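Local coordinates for protein Kinase A (Toxoplasma gondii, PDB 5J3U) that binds cyclic AMP in two cyclic nucleotide-binding domains as the regulatory part of protein kinase A, and probably binds and inhibits the catalytic subunit, at residues R17-F20 with L21-S24; A236-E239 with R240-K244. All coordinates share one frame; numbering follows the deposited sequence.

How the contacts relate
Contacts 1 and 2 are both local turns, and both lie against strand 159-165. Contact 1 turns the chain after helix 6-18, in the first half of the protein; contact 2 turns strand 232-239 into helix 240-246, in the second. Both are partly buried, with centres about 15 Å and nearest atoms about 5 Å apart. They do not touch, but Arg-160 meets residues of each. Contact 1 is mainly polar, with side-chain and backbone bonds gripping carbonyls, whereas contact 2 joins one nearly straight helical backbone bond to a small apolar patch. In each, a water bridges a serine hydroxyl and a backbone N-H.

Contact 1: R17-F20 with L21-S24; sequences RQSF and LFNS
Arg-17 and Asn-23 clasp each other across the turn that follows helix 6-18, within the helix-loop-helix that probably corresponds to the N3A motif of cyclic nucleotide-binding domains; helix 27-36 is its second arm. Two side-chain-to-backbone hydrogen bonds run in opposite senses. Asn-23 ND2 donates a hydrogen bond to Arg-17 O at 2.8 Å. The acceptor oxygen lies close to the amide plane of Asn-23, and the donor nitrogen sits nearly in line with the C=O of Arg-17. With CG opposite the backbone N (chi1 179°), the amide swings back toward the last turn of the helix and takes up that carbonyl. In return, Arg-17 NH1 reaches Asn-23 O at 3.0 Å. The oxygen sits at the guanidinium edge, but the nitrogen stands above the carbonyl plane, and the bond is bent, 136° at the hydrogen. The arginine chain folds twice, at chi2 and chi3, to bring its end round, and NH1 also bonds Leu-25 O. Guanidinium and amide planes stand 79° apart. The other end of the amide is used as well: Asn-23 OD1 accepts from Thr-161 N, tying the turn to strand 159-165.

Backbone bonds shape the bend itself. Phe-22 N donates to Ser-19 O at 3.0 Å, and Asn-23 N makes a weak bond of 3.4 Å to Phe-20 O.

Apolar side chains pack the turn against two helices. Leu-21 lies on Phe-119 and Ala-127 of helix 116-138, while Phe-22 touches Val-123 there and also meets Leu-30 and Val-33 of helix 27-36. The phenyl turns an edge to Ser-19, whose OG is 3.6 Å from Phe-22 CD1, in the ring plane.

One water completes the bend: it accepts from Leu-21 N at 2.6 Å and is hydrogen-bonded to Ser-19 OG at 2.8 Å.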
loop_
_atom_site.group_PDB
_atom_site.type_symbol
_atom_site.label_atom_id
_atom_site.label_comp_id
_atom_site.label_asym_id
_atom_site.label_seq_id
_atom_site.Cartn_x
_atom_site.Cartn_y
_atom_site.Cartn_z
ATOM N N ARG A 17 1.250 9.524 -1.444
ATOM C CA ARG A 17 2.379 8.649 -1.605
ATOM C C ARG A 17 2.092 7.271 -1.025
ATOM O O ARG A 17 2.568 6.289 -1.570
ATOM C CB ARG A 17 3.619 9.230 -0.934
ATOM C CG ARG A 17 4.833 8.327 -0.956
ATOM C CD ARG A 17 5.248 7.948 -2.383
ATOM N NE ARG A 17 5.738 9.138 -3.127
ATOM C CZ ARG A 17 5.848 9.224 -4.466
ATOM N NH1 ARG A 17 5.482 8.198 -5.235
ATOM N NH2 ARG A 17 6.295 10.357 -5.047
ATOM N N GLN A 18 1.345 7.195 0.080
ATOM C CA GLN A 18 0.944 5.881 0.638
ATOM C C GLN A 18 -0.230 5.188 -0.047
ATOM O O GLN A 18 -0.488 4.017 0.227
ATOM C CB GLN A 18 0.662 6.009 2.144
ATOM C CG GLN A 18 1.912 6.316 2.959
ATOM C CD GLN A 18 3.063 5.364 2.635
ATOM O OE1 GLN A 18 2.903 4.159 2.695
ATOM N NE2 GLN A 18 4.208 5.919 2.237
ATOM N N SER A 19 -0.937 5.871 -0.925
ATOM C CA SER A 19 -2.136 5.321 -1.539
ATOM C C SER A 19 -1.715 4.378 -2.654
ATOM O O SER A 19 -0.952 4.770 -3.541
ATOM C CB SER A 19 -2.961 6.425 -2.131
ATOM O OG SER A 19 -4.159 5.940 -2.699
ATOM N N PHE A 20 -2.253 3.154 -2.684
ATOM C CA PHE A 20 -1.799 2.220 -3.708
ATOM C C PHE A 20 -1.742 2.754 -5.134
ATOM O O PHE A 20 -0.709 2.568 -5.756
ATOM C CB PHE A 20 -2.587 0.923 -3.701
ATOM C CG PHE A 20 -2.464 0.177 -2.436
ATOM C CD1 PHE A 20 -1.245 -0.381 -2.050
ATOM C CD2 PHE A 20 -3.553 0.019 -1.609
ATOM C CE1 PHE A 20 -1.127 -1.011 -0.831
ATOM C CE2 PHE A 20 -3.446 -0.669 -0.394
ATOM C CZ PHE A 20 -2.228 -1.190 -0.016
ATOM N N LEU A 21 -2.783 3.420 -5.646
ATOM C CA LEU A 21 -2.741 3.797 -7.068
ATOM C C LEU A 21 -1.729 4.889 -7.376
ATOM O O LEU A 21 -1.393 5.070 -8.518
ATOM C CB LEU A 21 -4.094 4.230 -7.620
ATOM C CG LEU A 21 -5.160 3.146 -7.706
ATOM C CD1 LEU A 21 -6.366 3.772 -8.368
ATOM C CD2 LEU A 21 -4.702 1.869 -8.431
ATOM N N PHE A 22 -1.298 5.634 -6.367
ATOM C CA PHE A 22 -0.359 6.756 -6.562
ATOM C C PHE A 22 1.061 6.475 -6.162
ATOM O O PHE A 22 1.931 7.272 -6.429
ATOM C CB PHE A 22 -0.857 7.998 -5.818
ATOM C CG PHE A 22 -2.217 8.397 -6.222
ATOM C CD1 PHE A 22 -3.308 7.877 -5.582
ATOM C CD2 PHE A 22 -2.424 9.309 -7.262
ATOM C CE1 PHE A 22 -4.602 8.261 -5.954
ATOM C CE2 PHE A 22 -3.694 9.650 -7.673
ATOM C CZ PHE A 22 -4.783 9.132 -7.018
ATOM N N ASN A 23 1.318 5.322 -5.529
ATOM C CA ASN A 23 2.600 5.081 -4.882
ATOM C C ASN A 23 3.778 5.016 -5.834
ATOM O O ASN A 23 4.863 5.296 -5.419
ATOM C CB ASN A 23 2.474 3.751 -4.073
ATOM C CG ASN A 23 3.732 3.363 -3.358
ATOM O OD1 ASN A 23 4.474 2.502 -3.810
ATOM N ND2 ASN A 23 3.991 4.003 -2.245
ATOM N N SER A 24 3.556 4.657 -7.087
ATOM C CA SER A 24 4.617 4.556 -8.078
ATOM C C SER A 24 4.940 5.889 -8.773
ATOM O O SER A 24 5.944 5.935 -9.532
ATOM C CB SER A 24 4.282 3.536 -9.159
ATOM O OG SER A 24 3.357 4.018 -10.088
HETATM O O HOH W 1 -5.095 4.186 -4.702
#

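Contact 2: A236-E239 with R240-K244; sequences ACLE and RKSFK
Leu-238 and the pair Ser-242 and Phe-243 meet where strand 232-239 of the second cyclic nucleotide-binding domain passes directly into helix 240-246, a strand-to-helix junction at the end of the beta-roll. The leucine does the apolar work. A chi1 of -170° sets its CG beside its own carbonyl carbon and carries the two methyls to the first turn of the helix, each to a different residue: CD1 lies 3.6 Å from Ser-242 CB, and CD2 lies 3.7 Å from Phe-243 CA. CD2 also approaches Phe-243 CB at 4.0 Å, obliquely to the phenyl plane, so the leucine meets the root of the phenylalanine side chain. From there the phenyl runs away from the strand to pack edge-to-face with Phe-180 and against Leu-217 of helix 215-219.

Glu-239, at the N-cap position, contributes mainly its backbone. Its carbonyl receives Phe-243 N at 2.9 Å in an almost straight bond, 163° at the hydrogen, which fixes the first helical turn against the strand end. The donor nitrogen lies nearly in line with that C=O. The glutamate side chain is stretched out beyond CG, and its carboxylate has a weak, long ion pair with Arg-160.

Arg-240 leaves the junction as an extended chain as far as CD, then bends at chi3 (-77°). That kink delivers the guanidinium to salt bridges with Asp-178 through NE and with Glu-220 OE1 through NH1, while Lys-244 NZ, one turn on, takes the other oxygen of that glutamate, OE2.

Ser-242 holds its hydroxyl near the strand end, where a water bonded to Ser-242 OG at 3.2 Å accepts a hydrogen bond from Glu-239 N at 2.9 Å.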
loop_
_atom_site.group_PDB
_atom_site.type_symbol
_atom_site.label_atom_id
_atom_site.label_comp_id
_atom_site.label_asym_id
_atom_site.label_seq_id
_atom_site.Cartn_x
_atom_site.Cartn_y
_atom_site.Cartn_z
ATOM N N ALA A 236 9.733 -4.180 -2.324
ATOM C CA ALA A 236 8.280 -4.291 -2.239
ATOM C C ALA A 236 7.917 -4.481 -0.775
ATOM O O ALA A 236 8.552 -5.322 -0.064
ATOM C CB ALA A 236 7.780 -5.442 -3.092
ATOM N N CYS A 237 6.819 -3.846 -0.365
ATOM C CA CYS A 237 6.454 -3.724 1.064
ATOM C C CYS A 237 4.996 -4.126 1.220
ATOM O O CYS A 237 4.155 -3.604 0.490
ATOM C CB CYS A 237 6.592 -2.271 1.521
ATOM S SG CYS A 237 8.185 -1.530 1.152
ATOM N N LEU A 238 4.724 -5.033 2.145
ATOM C CA LEU A 238 3.380 -5.526 2.476
ATOM C C LEU A 238 3.120 -5.296 3.974
ATOM O O LEU A 238 3.863 -5.790 4.823
ATOM C CB LEU A 238 3.307 -6.999 2.196
ATOM C CG LEU A 238 1.965 -7.705 2.243
ATOM C CD1 LEU A 238 1.057 -7.189 1.134
ATOM C CD2 LEU A 238 2.114 -9.206 2.180
ATOM N N GLU A 239 2.097 -4.516 4.289
ATOM C CA GLU A 239 1.739 -4.205 5.681
ATOM C C GLU A 239 1.201 -5.399 6.410
ATOM O O GLU A 239 0.657 -6.283 5.828
ATOM C CB GLU A 239 0.674 -3.119 5.747
ATOM C CG GLU A 239 1.167 -1.764 5.345
ATOM C CD GLU A 239 0.118 -0.690 5.561
ATOM O OE1 GLU A 239 -1.067 -0.965 5.302
ATOM O OE2 GLU A 239 0.478 0.432 5.964
ATOM N N ARG A 240 1.379 -5.397 7.733
ATOM C CA ARG A 240 0.983 -6.492 8.616
ATOM C C ARG A 240 -0.418 -7.040 8.395
ATOM O O ARG A 240 -0.629 -8.271 8.258
ATOM C CB ARG A 240 1.080 -5.954 10.064
ATOM C CG ARG A 240 0.508 -6.879 11.116
ATOM C CD ARG A 240 0.621 -6.234 12.490
ATOM N NE ARG A 240 1.989 -6.325 12.986
ATOM C CZ ARG A 240 2.533 -7.417 13.498
ATOM N NH1 ARG A 240 1.847 -8.533 13.595
ATOM N NH2 ARG A 240 3.791 -7.393 13.910
ATOM N N LYS A 241 -1.380 -6.123 8.293
ATOM C CA LYS A 241 -2.757 -6.531 8.119
ATOM C C LYS A 241 -2.943 -7.292 6.799
ATOM O O LYS A 241 -3.611 -8.298 6.783
ATOM C CB LYS A 241 -3.713 -5.349 8.174
ATOM C CG LYS A 241 -5.153 -5.803 8.267
ATOM C CD LYS A 241 -6.068 -4.648 8.624
ATOM C CE LYS A 241 -5.931 -4.220 10.076
ATOM N NZ LYS A 241 -7.109 -3.392 10.480
ATOM N N SER A 242 -2.339 -6.800 5.716
ATOM C CA SER A 242 -2.386 -7.496 4.422
ATOM C C SER A 242 -1.652 -8.807 4.448
ATOM O O SER A 242 -2.071 -9.771 3.827
ATOM C CB SER A 242 -1.795 -6.656 3.298
ATOM O OG SER A 242 -2.394 -5.406 3.322
ATOM N N PHE A 243 -0.509 -8.846 5.137
ATOM C CA PHE A 243 0.218 -10.085 5.287
ATOM C C PHE A 243 -0.635 -11.185 5.941
ATOM O O PHE A 243 -0.738 -12.330 5.452
ATOM C CB PHE A 243 1.484 -9.828 6.117
ATOM C CG PHE A 243 2.335 -11.035 6.368
ATOM C CD1 PHE A 243 2.132 -11.835 7.510
ATOM C CD2 PHE A 243 3.457 -11.292 5.593
ATOM C CE1 PHE A 243 2.949 -12.905 7.769
ATOM C CE2 PHE A 243 4.295 -12.358 5.877
ATOM C CZ PHE A 243 4.044 -13.163 6.961
ATOM N N LYS A 244 -1.235 -10.826 7.065
ATOM C CA LYS A 244 -2.097 -11.764 7.794
ATOM C C LYS A 244 -3.334 -12.177 6.953
ATOM O O LYS A 244 -3.714 -13.334 6.958
ATOM C CB LYS A 244 -2.555 -11.124 9.078
ATOM C CG LYS A 244 -1.495 -10.911 10.129
ATOM C CD LYS A 244 -1.039 -12.177 10.797
ATOM C CE LYS A 244 0.065 -11.829 11.826
ATOM N NZ LYS A 244 0.598 -12.996 12.580
HETATM O O HOH W 2 0.059 -3.650 2.365
#